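Long-range contacts in vanadium-dependent haloperoxidase (Zobellia galactanivorans, PDB 4CIT), which probably catalyses the peroxide-dependent oxidation of iodide at a bound vanadate, as a bacterial vanadium iodoperoxidase: residues C328-R339 against T358-G367; V71-A79 against L87-I97. All coordinates share one frame; numbering follows the deposited sequence.

The two contacts lie far apart in a mostly helical chain, with centres about 32 Å apart and nearest atoms about 13 Å apart. Interaction 1 builds much of the vanadate pocket: Lys332, Arg339, Phe361, Ser366 and Gly367 all line it, and Arg418, His424 and His368 help to complete it. Interaction 2 closes earlier in the chain, away from that pocket, where helix 59-80 is packed against the loop that follows it beside a sodium ion. Helix 307-335 connects the two regions: near its start Ala308, Leu311 and Thr315 touch Ala73, Tyr74 and Val77 of helix 59-80, while its far end carries Lys332 to the vanadate.

Interaction 1 (C328-R339 against T358-G367). With VO4 (vanadate ion), chain E; VO4 (vanadate ion), chain F; VO4 (vanadate ion), chain D.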
loop_
_atom_site.group_PDB
_atom_site.type_symbol
_atom_site.label_atom_id
_atom_site.label_comp_id
_atom_site.label_asym_id
_atom_site.label_seq_id
_atom_site.Cartn_x
_atom_site.Cartn_y
_atom_site.Cartn_z
ATOM N N CYS A 328 -1.668 10.962 -3.975
ATOM C CA CYS A 328 -3.079 11.079 -3.690
ATOM C C CYS A 328 -3.342 12.030 -2.531
ATOM O O CYS A 328 -4.177 12.960 -2.656
ATOM C CB CYS A 328 -3.629 9.722 -3.396
ATOM S SG CYS A 328 -5.402 9.791 -2.956
ATOM N N TRP A 329 -2.596 11.900 -1.434
ATOM C CA TRP A 329 -2.709 12.815 -0.293
ATOM C C TRP A 329 -2.337 14.285 -0.633
ATOM O O TRP A 329 -2.928 15.227 -0.114
ATOM C CB TRP A 329 -1.952 12.323 0.926
ATOM C CG TRP A 329 -2.851 11.720 1.945
ATOM C CD1 TRP A 329 -3.112 12.213 3.216
ATOM C CD2 TRP A 329 -3.724 10.568 1.789
ATOM N NE1 TRP A 329 -4.066 11.468 3.822
ATOM C CE2 TRP A 329 -4.443 10.427 2.997
ATOM C CE3 TRP A 329 -3.937 9.657 0.771
ATOM C CZ2 TRP A 329 -5.345 9.405 3.197
ATOM C CZ3 TRP A 329 -4.836 8.651 0.966
ATOM C CH2 TRP A 329 -5.565 8.548 2.143
ATOM N N ASP A 330 -1.388 14.473 -1.529
ATOM C CA ASP A 330 -1.059 15.774 -2.128
ATOM C C ASP A 330 -2.317 16.423 -2.715
ATOM O O ASP A 330 -2.636 17.615 -2.462
ATOM C CB ASP A 330 0.075 15.658 -3.225
ATOM C CG ASP A 330 0.455 16.964 -3.812
ATOM O OD1 ASP A 330 0.960 17.814 -2.997
ATOM O OD2 ASP A 330 0.133 17.231 -4.998
ATOM N N GLU A 331 -3.045 15.649 -3.519
ATOM C CA GLU A 331 -4.236 16.203 -4.104
ATOM C C GLU A 331 -5.353 16.371 -3.073
ATOM O O GLU A 331 -6.136 17.391 -3.099
ATOM C CB GLU A 331 -4.759 15.307 -5.220
ATOM C CG GLU A 331 -6.015 15.833 -5.933
ATOM C CD GLU A 331 -5.885 17.250 -6.402
ATOM O OE1 GLU A 331 -4.788 17.723 -6.754
ATOM O OE2 GLU A 331 -6.912 17.994 -6.361
ATOM N N LYS A 332 -5.475 15.408 -2.177
ATOM C CA LYS A 332 -6.597 15.523 -1.212
ATOM C C LYS A 332 -6.599 16.870 -0.482
ATOM O O LYS A 332 -7.670 17.449 -0.225
ATOM C CB LYS A 332 -6.603 14.378 -0.159
ATOM C CG LYS A 332 -7.058 13.052 -0.677
ATOM C CD LYS A 332 -7.038 11.893 0.348
ATOM C CE LYS A 332 -7.706 10.634 -0.123
ATOM N NZ LYS A 332 -9.119 10.822 -0.571
ATOM N N TYR A 333 -5.417 17.258 -0.009
ATOM C CA TYR A 333 -5.243 18.442 0.799
ATOM C C TYR A 333 -5.033 19.706 -0.046
ATOM O O TYR A 333 -5.164 20.782 0.460
ATOM C CB TYR A 333 -4.247 18.216 1.980
ATOM C CG TYR A 333 -4.803 17.338 2.998
ATOM C CD1 TYR A 333 -5.613 17.804 4.021
ATOM C CD2 TYR A 333 -4.548 15.974 2.975
ATOM C CE1 TYR A 333 -6.167 16.975 4.942
ATOM C CE2 TYR A 333 -5.112 15.134 3.885
ATOM C CZ TYR A 333 -5.936 15.612 4.915
ATOM O OH TYR A 333 -6.417 14.769 5.879
ATOM N N ARG A 334 -4.861 19.577 -1.352
ATOM C CA ARG A 334 -4.931 20.711 -2.280
ATOM C C ARG A 334 -6.377 21.075 -2.513
ATOM O O ARG A 334 -6.759 22.243 -2.357
ATOM C CB ARG A 334 -4.199 20.408 -3.584
ATOM C CG ARG A 334 -4.434 21.398 -4.744
ATOM C CD ARG A 334 -3.758 21.087 -6.074
ATOM N NE ARG A 334 -2.343 20.977 -5.849
ATOM C CZ ARG A 334 -1.683 19.833 -5.718
ATOM N NH1 ARG A 334 -2.240 18.628 -5.924
ATOM N NH2 ARG A 334 -0.404 19.911 -5.432
ATOM N N SER A 335 -7.213 20.120 -2.894
ATOM C CA SER A 335 -8.601 20.385 -3.270
ATOM C C SER A 335 -9.531 20.464 -2.000
ATOM O O SER A 335 -10.554 21.170 -2.011
ATOM C CB SER A 335 -9.075 19.349 -4.283
ATOM O OG SER A 335 -8.976 18.052 -3.787
ATOM N N ASN A 336 -9.161 19.704 -0.965
ATOM C CA ASN A 336 -9.822 19.706 0.316
ATOM C C ASN A 336 -11.356 19.707 0.179
ATOM O O ASN A 336 -12.044 20.599 0.660
ATOM C CB ASN A 336 -9.327 20.905 1.118
ATOM C CG ASN A 336 -9.764 20.861 2.565
ATOM O OD1 ASN A 336 -9.792 19.823 3.211
ATOM N ND2 ASN A 336 -10.060 22.020 3.093
ATOM N N LEU A 337 -11.850 18.692 -0.521
ATOM C CA LEU A 337 -13.252 18.588 -0.938
ATOM C C LEU A 337 -14.131 17.858 0.017
ATOM O O LEU A 337 -13.822 16.771 0.473
ATOM C CB LEU A 337 -13.291 17.922 -2.302
ATOM C CG LEU A 337 -14.652 17.962 -3.018
ATOM C CD1 LEU A 337 -15.126 19.388 -3.389
ATOM C CD2 LEU A 337 -14.585 17.050 -4.274
ATOM N N ILE A 338 -15.321 18.437 0.243
ATOM C CA ILE A 338 -16.348 17.859 1.086
ATOM C C ILE A 338 -16.838 16.493 0.606
ATOM O O ILE A 338 -16.919 16.248 -0.603
ATOM C CB ILE A 338 -17.501 18.902 1.082
ATOM C CG1 ILE A 338 -18.491 18.667 2.219
ATOM C CG2 ILE A 338 -18.155 18.981 -0.296
ATOM C CD1 ILE A 338 -19.290 19.985 2.493
ATOM N N ARG A 339 -17.121 15.578 1.550
ATOM C CA ARG A 339 -17.615 14.272 1.291
ATOM C C ARG A 339 -19.106 14.277 1.004
ATOM O O ARG A 339 -19.837 15.176 1.443
ATOM C CB ARG A 339 -17.304 13.355 2.484
ATOM C CG ARG A 339 -15.849 13.093 2.632
ATOM C CD ARG A 339 -15.422 11.958 1.688
ATOM N NE ARG A 339 -14.023 11.566 1.963
ATOM C CZ ARG A 339 -13.490 10.400 1.656
ATOM N NH1 ARG A 339 -14.137 9.495 0.933
ATOM N NH2 ARG A 339 -12.212 10.178 1.942
ATOM N N THR A 358 -17.814 7.048 6.216
ATOM C CA THR A 358 -16.930 7.911 5.453
ATOM C C THR A 358 -15.606 8.013 6.163
ATOM O O THR A 358 -15.604 8.244 7.342
ATOM C CB THR A 358 -17.560 9.325 5.290
ATOM O OG1 THR A 358 -18.869 9.179 4.658
ATOM C CG2 THR A 358 -16.630 10.142 4.393
ATOM N N PRO A 359 -14.492 7.761 5.462
ATOM C CA PRO A 359 -13.212 7.934 6.058
ATOM C C PRO A 359 -12.844 9.340 6.380
ATOM O O PRO A 359 -13.259 10.274 5.717
ATOM C CB PRO A 359 -12.278 7.359 5.015
ATOM C CG PRO A 359 -13.119 6.494 4.137
ATOM C CD PRO A 359 -14.381 7.248 4.106
ATOM N N PRO A 360 -11.989 9.534 7.414
ATOM C CA PRO A 360 -11.705 10.858 7.888
ATOM C C PRO A 360 -10.644 11.632 7.158
ATOM O O PRO A 360 -9.612 11.949 7.714
ATOM C CB PRO A 360 -11.262 10.612 9.344
ATOM C CG PRO A 360 -10.575 9.283 9.271
ATOM C CD PRO A 360 -11.349 8.476 8.230
ATOM N N PHE A 361 -10.905 11.992 5.912
ATOM C CA PHE A 361 -9.999 12.757 5.115
ATOM C C PHE A 361 -10.727 13.278 3.892
ATOM O O PHE A 361 -11.821 12.700 3.537
ATOM C CB PHE A 361 -8.687 12.046 4.752
ATOM C CG PHE A 361 -8.812 10.598 4.464
ATOM C CD1 PHE A 361 -9.167 10.160 3.212
ATOM C CD2 PHE A 361 -8.541 9.683 5.447
ATOM C CE1 PHE A 361 -9.226 8.835 2.898
ATOM C CE2 PHE A 361 -8.625 8.345 5.194
ATOM C CZ PHE A 361 -9.010 7.900 3.920
ATOM N N PRO A 362 -10.212 14.347 3.261
ATOM C CA PRO A 362 -10.895 14.921 2.123
ATOM C C PRO A 362 -11.091 13.946 0.953
ATOM O O PRO A 362 -10.447 12.893 0.845
ATOM C CB PRO A 362 -10.017 16.094 1.718
ATOM C CG PRO A 362 -9.380 16.476 2.994
ATOM C CD PRO A 362 -9.072 15.186 3.621
ATOM N N GLU A 363 -11.995 14.315 0.095
ATOM C CA GLU A 363 -12.597 13.430 -0.914
ATOM C C GLU A 363 -11.786 13.159 -2.203
ATOM O O GLU A 363 -11.891 12.032 -2.756
ATOM C CB GLU A 363 -13.982 13.914 -1.233
ATOM C CG GLU A 363 -14.833 12.905 -1.961
ATOM C CD GLU A 363 -14.632 12.812 -3.421
ATOM O OE1 GLU A 363 -14.196 13.797 -4.084
ATOM O OE2 GLU A 363 -15.011 11.740 -3.946
ATOM N N TYR A 364 -11.007 14.099 -2.700
ATOM C CA TYR A 364 -10.571 14.012 -4.104
ATOM C C TYR A 364 -9.047 14.018 -4.169
ATOM O O TYR A 364 -8.462 14.918 -3.635
ATOM C CB TYR A 364 -11.105 15.226 -4.871
ATOM C CG TYR A 364 -10.803 15.265 -6.348
ATOM C CD1 TYR A 364 -11.560 14.618 -7.268
ATOM C CD2 TYR A 364 -9.676 15.968 -6.815
ATOM C CE1 TYR A 364 -11.277 14.693 -8.626
ATOM C CE2 TYR A 364 -9.379 16.064 -8.142
ATOM C CZ TYR A 364 -10.170 15.430 -9.044
ATOM O OH TYR A 364 -9.931 15.548 -10.377
ATOM N N THR A 365 -8.388 13.105 -4.808
ATOM C CA THR A 365 -8.925 11.897 -5.477
ATOM C C THR A 365 -9.009 10.737 -4.468
ATOM O O THR A 365 -8.559 10.854 -3.302
ATOM C CB THR A 365 -7.961 11.493 -6.615
ATOM O OG1 THR A 365 -6.619 11.550 -6.074
ATOM C CG2 THR A 365 -8.156 12.363 -7.843
ATOM N N SER A 366 -9.651 9.630 -4.848
ATOM C CA SER A 366 -9.860 8.464 -4.013
ATOM C C SER A 366 -8.582 7.633 -3.846
ATOM O O SER A 366 -7.972 7.274 -4.861
ATOM C CB SER A 366 -10.898 7.559 -4.657
ATOM O OG SER A 366 -10.825 6.206 -4.143
ATOM N N GLY A 367 -8.170 7.428 -2.581
ATOM C CA GLY A 367 -7.058 6.611 -2.267
ATOM C C GLY A 367 -7.126 5.202 -2.814
ATOM O O GLY A 367 -6.150 4.682 -3.386
HETATM O O3 VO4 E . -10.073 8.287 -0.615
HETATM O O4 VO4 F . -12.174 7.258 0.908
HETATM O O2 VO4 D . -11.279 5.694 -1.619
HETATM O O HOH W 1 -10.011 16.765 -1.626
#
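The end of helix 307-335 and the turn after it run broadly antiparallel to the loop 358-367, with Lys332 CA 5.1 Å from Tyr364 CA and a backbone bond from Glu363 N to Leu337 O. This pairing unites two signatures of the vanadium haloperoxidase and PAP2 fold, the lysine-arginine motif (Lys332, Arg339) and the Ser-Gly-His that starts at Ser366. Lys332 runs out almost straight and bends only at its last torsion (chi4 -55°), which swings NZ between the carbonyls of Pro362 and Thr365, 2.8 Å from each O. NZ also bonds to O3 of the chain E vanadate (2.7 Å), so that three acceptors together probably fix the rotation of the ammonium group. Arg339 works side-on: NE, 2.9 Å from Phe361 O, and NH2 share that carbonyl, while NH1 and NH2 hold O4 of the chain F vanadate and NH1 also meets Ile423 O. Pro359 CD and Glu363 CA lie over opposite faces of its guanidinium, and Glu363 OE2 is hydrogen-bonded to His424 ND1. The six-membered ring of Trp329 sets its edge on the face of Phe361, the planes 53° apart. Pro362 CG lies over the face of Tyr333 in a CH-pi contact. Gly367 N reaches O3 of the chain E vanadate at 2.9 Å, and Ser366 OG lies 2.6 Å from O2 of the chain D vanadate.

Interaction 2 (V71-A79 against L87-I97); sequences VAAYEIVAA and LAGQLNGLTAI. With NA (sodium ion), chain G.
The Glu75 carboxylate accepts from the backbone of Leu87 in the one hydrogen bond between helix residues 71-79 and the loop 87-97: Leu87 N donates to Glu75 OE2 over 2.8 Å, nearly straight at 167°, on its syn side but tilted 28° out of the carboxylate plane. The glutamate chain bends at chi2 (-64°), which turns the carboxylate toward Leu87 N, and its other oxygen, OE1, is bonded to Ser86 OG. Ile97 closes the far end of the loop onto the same residue, its CD1 3.5 Å from Glu75 O. Apolar contacts flank this centre. Leu87 CD1 packs 3.7 Å from Tyr74 CD2, the two side chains crossing at about a right angle, and Val71 CG2 meets Leu91 CD1 tip to tip at 3.9 Å. A type II turn from Leu91 to Leu94 folds the loop so that both leucines face Val71. Further out, Ile97 also packs on Tyr155 and Val159, and a sodium ion takes Ala78 O at 2.2 Å. With an alanine here in place of Glu75, Leu87 N would probably be left without its acceptor and Ser86 OG without its carboxylate partner. The buried carboxylate is hydrogen-bonded through both oxygens to uncharged groups, and its charge, if it carries one, is probably offset by these bonds.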
loop_
_atom_site.group_PDB
_atom_site.type_symbol
_atom_site.label_atom_id
_atom_site.label_comp_id
_atom_site.label_asym_id
_atom_site.label_seq_id
_atom_site.Cartn_x
_atom_site.Cartn_y
_atom_site.Cartn_z
ATOM N N VAL A 71 12.805 -2.795 0.383
ATOM C CA VAL A 71 13.971 -2.241 -0.289
ATOM C C VAL A 71 15.228 -2.821 0.306
ATOM O O VAL A 71 16.177 -3.152 -0.458
ATOM C CB VAL A 71 13.963 -0.664 -0.274
ATOM C CG1 VAL A 71 15.256 -0.049 -0.728
ATOM C CG2 VAL A 71 12.817 -0.158 -1.122
ATOM N N ALA A 72 15.308 -2.867 1.656
ATOM C CA ALA A 72 16.480 -3.477 2.293
ATOM C C ALA A 72 16.793 -4.922 1.860
ATOM O O ALA A 72 17.926 -5.257 1.472
ATOM C CB ALA A 72 16.388 -3.377 3.835
ATOM N N ALA A 73 15.762 -5.763 1.881
ATOM C CA ALA A 73 15.924 -7.126 1.400
ATOM C C ALA A 73 16.274 -7.223 -0.045
ATOM O O ALA A 73 17.189 -7.988 -0.447
ATOM C CB ALA A 73 14.648 -7.852 1.648
ATOM N N TYR A 74 15.603 -6.426 -0.876
ATOM C CA TYR A 74 15.889 -6.403 -2.301
ATOM C C TYR A 74 17.296 -5.992 -2.572
ATOM O O TYR A 74 18.022 -6.608 -3.388
ATOM C CB TYR A 74 14.914 -5.437 -3.058
ATOM C CG TYR A 74 15.275 -5.378 -4.536
ATOM C CD1 TYR A 74 14.882 -6.389 -5.380
ATOM C CD2 TYR A 74 16.117 -4.349 -5.021
ATOM C CE1 TYR A 74 15.346 -6.461 -6.666
ATOM C CE2 TYR A 74 16.553 -4.376 -6.344
ATOM C CZ TYR A 74 16.051 -5.382 -7.179
ATOM O OH TYR A 74 16.450 -5.418 -8.500
ATOM N N GLU A 75 17.795 -4.983 -1.844
ATOM C CA GLU A 75 19.207 -4.631 -2.065
ATOM C C GLU A 75 20.209 -5.783 -1.817
ATOM O O GLU A 75 21.248 -5.909 -2.482
ATOM C CB GLU A 75 19.639 -3.382 -1.301
ATOM C CG GLU A 75 18.970 -2.112 -1.802
ATOM C CD GLU A 75 19.392 -1.812 -3.277
ATOM O OE1 GLU A 75 20.602 -1.536 -3.599
ATOM O OE2 GLU A 75 18.570 -2.041 -4.149
ATOM N N ILE A 76 19.959 -6.547 -0.827
ATOM C CA ILE A 76 20.776 -7.780 -0.536
ATOM C C ILE A 76 20.775 -8.753 -1.688
ATOM O O ILE A 76 21.849 -9.205 -2.187
ATOM C CB ILE A 76 20.423 -8.398 0.800
ATOM C CG1 ILE A 76 20.869 -7.498 1.945
ATOM C CG2 ILE A 76 21.115 -9.788 0.901
ATOM C CD1 ILE A 76 20.248 -7.882 3.296
ATOM N N VAL A 77 19.582 -9.016 -2.200
ATOM C CA VAL A 77 19.445 -9.789 -3.411
ATOM C C VAL A 77 20.161 -9.223 -4.601
ATOM O O VAL A 77 20.943 -9.950 -5.252
ATOM C CB VAL A 77 17.978 -10.050 -3.734
ATOM C CG1 VAL A 77 17.822 -10.720 -5.080
ATOM C CG2 VAL A 77 17.398 -10.896 -2.677
ATOM N N ALA A 78 20.007 -7.940 -4.897
ATOM C CA ALA A 78 20.652 -7.267 -6.018
ATOM C C ALA A 78 22.222 -7.299 -5.919
ATOM O O ALA A 78 22.928 -7.427 -6.920
ATOM C CB ALA A 78 20.202 -5.864 -6.136
ATOM N N ALA A 79 22.697 -7.249 -4.724
ATOM C CA ALA A 79 24.137 -7.179 -4.546
ATOM C C ALA A 79 24.773 -8.539 -4.873
ATOM O O ALA A 79 26.018 -8.650 -5.070
ATOM C CB ALA A 79 24.427 -6.811 -3.121
ATOM N N LEU A 87 18.819 -0.715 -6.586
ATOM C CA LEU A 87 17.979 0.481 -6.594
ATOM C C LEU A 87 18.780 1.697 -6.166
ATOM O O LEU A 87 18.284 2.840 -6.152
ATOM C CB LEU A 87 16.728 0.270 -5.706
ATOM C CG LEU A 87 15.712 -0.615 -6.391
ATOM C CD1 LEU A 87 14.657 -0.970 -5.386
ATOM C CD2 LEU A 87 15.136 0.050 -7.650
ATOM N N ALA A 88 20.013 1.478 -5.703
ATOM C CA ALA A 88 20.823 2.635 -5.306
ATOM C C ALA A 88 21.050 3.486 -6.578
ATOM O O ALA A 88 21.253 2.964 -7.696
ATOM C CB ALA A 88 22.207 2.200 -4.754
ATOM N N GLY A 89 20.913 4.783 -6.457
ATOM C CA GLY A 89 21.000 5.623 -7.549
ATOM C C GLY A 89 19.679 5.785 -8.300
ATOM O O GLY A 89 19.577 6.626 -9.229
ATOM N N GLN A 90 18.711 4.937 -7.978
ATOM C CA GLN A 90 17.394 4.950 -8.653
ATOM C C GLN A 90 16.275 5.506 -7.737
ATOM O O GLN A 90 15.346 6.182 -8.235
ATOM C CB GLN A 90 17.030 3.556 -9.133
ATOM C CG GLN A 90 18.064 2.847 -10.014
ATOM C CD GLN A 90 17.455 1.676 -10.773
ATOM O OE1 GLN A 90 17.791 0.455 -10.620
ATOM N NE2 GLN A 90 16.580 2.028 -11.634
ATOM N N LEU A 91 16.331 5.228 -6.470
ATOM C CA LEU A 91 15.392 5.784 -5.507
ATOM C C LEU A 91 15.996 7.037 -4.902
ATOM O O LEU A 91 17.240 7.067 -4.634
ATOM C CB LEU A 91 15.042 4.781 -4.396
ATOM C CG LEU A 91 14.493 3.430 -4.767
ATOM C CD1 LEU A 91 14.045 2.554 -3.627
ATOM C CD2 LEU A 91 13.361 3.637 -5.703
ATOM N N ASN A 92 15.166 8.049 -4.575
ATOM C CA ASN A 92 15.705 9.313 -4.064
ATOM C C ASN A 92 16.543 9.215 -2.806
ATOM O O ASN A 92 16.056 8.764 -1.810
ATOM C CB ASN A 92 14.498 10.273 -3.822
ATOM C CG ASN A 92 13.766 10.641 -5.176
ATOM O OD1 ASN A 92 14.421 10.756 -6.246
ATOM N ND2 ASN A 92 12.483 10.891 -5.106
ATOM N N GLY A 93 17.810 9.620 -2.879
ATOM C CA GLY A 93 18.718 9.614 -1.722
ATOM C C GLY A 93 19.440 8.252 -1.409
ATOM O O GLY A 93 20.172 8.209 -0.472
ATOM N N LEU A 94 19.117 7.188 -2.080
ATOM C CA LEU A 94 19.592 5.875 -1.707
ATOM C C LEU A 94 20.944 5.631 -2.374
ATOM O O LEU A 94 21.107 5.713 -3.596
ATOM C CB LEU A 94 18.648 4.828 -2.196
ATOM C CG LEU A 94 19.097 3.387 -1.873
ATOM C CD1 LEU A 94 19.268 3.174 -0.392
ATOM C CD2 LEU A 94 18.113 2.403 -2.500
ATOM N N THR A 95 21.919 5.380 -1.503
ATOM C CA THR A 95 23.263 4.944 -1.896
ATOM C C THR A 95 23.552 3.484 -1.674
ATOM O O THR A 95 22.763 2.724 -1.091
ATOM C CB THR A 95 24.366 5.741 -1.130
ATOM O OG1 THR A 95 24.265 5.457 0.269
ATOM C CG2 THR A 95 24.264 7.270 -1.445
ATOM N N ALA A 96 24.689 3.052 -2.199
ATOM C CA ALA A 96 25.003 1.601 -2.153
ATOM C C ALA A 96 25.082 1.007 -0.746
ATOM O O ALA A 96 25.729 1.559 0.191
ATOM C CB ALA A 96 26.229 1.297 -2.990
ATOM N N ILE A 97 24.469 -0.168 -0.577
ATOM C CA ILE A 97 24.605 -0.919 0.693
ATOM C C ILE A 97 26.016 -1.491 0.836
ATOM O O ILE A 97 26.717 -1.689 -0.157
ATOM C CB ILE A 97 23.601 -2.057 0.886
ATOM C CG1 ILE A 97 23.633 -3.088 -0.235
ATOM C CG2 ILE A 97 22.124 -1.511 1.052
ATOM C CD1 ILE A 97 23.043 -4.427 0.160
HETATM NA NA NA G . 22.830 -7.659 -9.124
HETATM O O HOH W 2 23.718 -4.918 -8.946
HETATM O O HOH W 3 25.003 -8.515 -9.140
HETATM O O HOH W 4 23.218 -7.350 -11.460
#